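PDB 4OBM: cell envelope-related transcriptional attenuator domain-containing protein from Eubacterium siraeum, which is of unknown function but belongs to the LytR-CpsA-Psr family and is probably a cell-envelope-related transcription regulator. Local coordinates for residues G113-T118 / D178-G183. Residues are numbered along the deposited sequence; the frame is centred on the assembly and turned at random.
Sequences GNTTLT and DQNFIG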
# COMPACT_ATOMS: atom_id res chain seq x y z
N GLY A 113 -3.48 -14.01 7.81
CA GLY A 113 -2.45 -14.78 8.50
C GLY A 113 -1.42 -13.89 9.16
O GLY A 113 -1.42 -12.67 8.93
N ASN A 114 -0.57 -14.49 10.00
CA ASN A 114 0.51 -13.84 10.74
C ASN A 114 1.70 -13.48 9.85
O ASN A 114 1.91 -14.10 8.82
CB ASN A 114 1.00 -14.77 11.83
CG ASN A 114 -0.02 -15.20 12.85
OD1 ASN A 114 -0.93 -14.46 13.22
ND2 ASN A 114 0.16 -16.41 13.37
N THR A 115 2.52 -12.51 10.28
CA THR A 115 3.73 -12.13 9.56
C THR A 115 4.95 -12.27 10.49
O THR A 115 4.88 -11.88 11.66
CB THR A 115 3.60 -10.72 8.95
OG1 THR A 115 2.36 -10.61 8.27
CG2 THR A 115 4.71 -10.40 7.97
N THR A 116 6.05 -12.82 9.95
CA THR A 116 7.31 -12.98 10.67
C THR A 116 8.21 -11.79 10.31
O THR A 116 8.52 -11.57 9.14
CB THR A 116 7.93 -14.34 10.35
OG1 THR A 116 7.12 -15.34 10.97
CG2 THR A 116 9.34 -14.47 10.85
N LEU A 117 8.60 -10.99 11.31
CA LEU A 117 9.40 -9.78 11.12
C LEU A 117 10.60 -9.74 12.05
O LEU A 117 10.50 -10.15 13.21
CB LEU A 117 8.56 -8.50 11.35
CG LEU A 117 7.20 -8.41 10.66
CD1 LEU A 117 6.29 -7.41 11.36
CD2 LEU A 117 7.36 -8.09 9.18
N THR A 118 11.70 -9.17 11.55
CA THR A 118 12.92 -8.97 12.33
C THR A 118 12.90 -7.55 12.89
O THR A 118 13.04 -6.58 12.13
CB THR A 118 14.18 -9.27 11.49
OG1 THR A 118 14.12 -10.62 11.05
CG2 THR A 118 15.47 -9.06 12.29
N ASP A 178 4.14 -11.02 0.82
CA ASP A 178 5.01 -12.13 0.41
C ASP A 178 4.77 -13.41 1.20
O ASP A 178 4.76 -14.49 0.60
CB ASP A 178 6.48 -11.73 0.56
CG ASP A 178 6.96 -10.71 -0.45
OD1 ASP A 178 6.22 -10.46 -1.43
OD2 ASP A 178 8.09 -10.22 -0.29
N GLN A 179 4.60 -13.31 2.52
CA GLN A 179 4.45 -14.50 3.35
C GLN A 179 3.06 -15.13 3.32
O GLN A 179 2.93 -16.32 3.63
CB GLN A 179 4.81 -14.19 4.80
CG GLN A 179 6.30 -13.94 5.00
CD GLN A 179 6.56 -13.24 6.30
OE1 GLN A 179 5.86 -13.44 7.29
NE2 GLN A 179 7.60 -12.42 6.32
N ASN A 180 2.02 -14.34 2.98
CA ASN A 180 0.64 -14.84 3.03
C ASN A 180 -0.12 -14.80 1.71
O ASN A 180 -1.24 -15.31 1.69
CB ASN A 180 -0.15 -14.06 4.05
CG ASN A 180 0.33 -14.20 5.45
OD1 ASN A 180 0.18 -15.26 6.07
ND2 ASN A 180 0.91 -13.14 5.97
N PHE A 181 0.41 -14.17 0.65
CA PHE A 181 -0.35 -14.11 -0.61
C PHE A 181 0.29 -14.94 -1.69
O PHE A 181 -0.42 -15.37 -2.59
CB PHE A 181 -0.55 -12.67 -1.12
CG PHE A 181 -1.59 -11.88 -0.37
CD1 PHE A 181 -1.31 -11.34 0.88
CD2 PHE A 181 -2.84 -11.65 -0.93
CE1 PHE A 181 -2.28 -10.61 1.56
CE2 PHE A 181 -3.80 -10.90 -0.26
CZ PHE A 181 -3.51 -10.38 0.99
N ILE A 182 1.62 -15.18 -1.61
CA ILE A 182 2.29 -16.02 -2.60
C ILE A 182 1.75 -17.44 -2.42
O ILE A 182 1.74 -17.96 -1.30
CB ILE A 182 3.85 -15.93 -2.53
CG1 ILE A 182 4.33 -14.50 -2.88
CG2 ILE A 182 4.53 -16.99 -3.44
CD1 ILE A 182 5.82 -14.16 -2.56
N GLY A 183 1.21 -18.01 -3.49
CA GLY A 183 0.64 -19.35 -3.48
C GLY A 183 -0.82 -19.42 -3.11
O GLY A 183 -1.37 -20.53 -3.06
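Gln179 and Asn180 both set CG anti to their own carbonyl carbon (chi1 -70° and -64°), and this carries two neighbouring amides from near the C-terminal end of helix 164-181 across to the chain at 113-116. Gln179 then runs extended beyond CG, and its amide meets the backbone edge of strand 115-119 that faces away from 141-143, at Thr116. There OE1 of Gln179 accepts the N-H of Thr116 at 2.7 Å, in the carbonyl plane on a lone pair and almost straight (171°), while NE2 of Gln179 gives a hydrogen to O of Thr116 at 3.1 Å, again on a lone pair. A primary amide suits the place because it offers acceptor and donor side by side, as a neighbouring strand would. Thr115 crosses this side chain at about a right angle, its CG2 methyl 3.3 Å from Gln179 OE1.

The shorter Asn180 reaches the short loop before the strand. Its ND2 bonds to O of Asn114 at 3.2 Å, approaching from above the carbonyl plane, and also to O of Phe176 one turn back in the helix, so two acceptors fix the amide's rotation. Its OD1 lies 3.6 Å from CA of Gly113, where a CB would clash; glycine also permits the positive phi just after helix 102-112. An alanine in place of Asn180 would probably loosen the loop at Asn114 from the helix, since the ND2 bond to Asn114 O would go, along with the one to Phe176 O.

Opposite this edge, strand 115-119 pairs antiparallel with 141-143; the Gln179 amide thus mimics a strand partner, joining the C-terminal end of a helix to a two-stranded sheet at the protein surface.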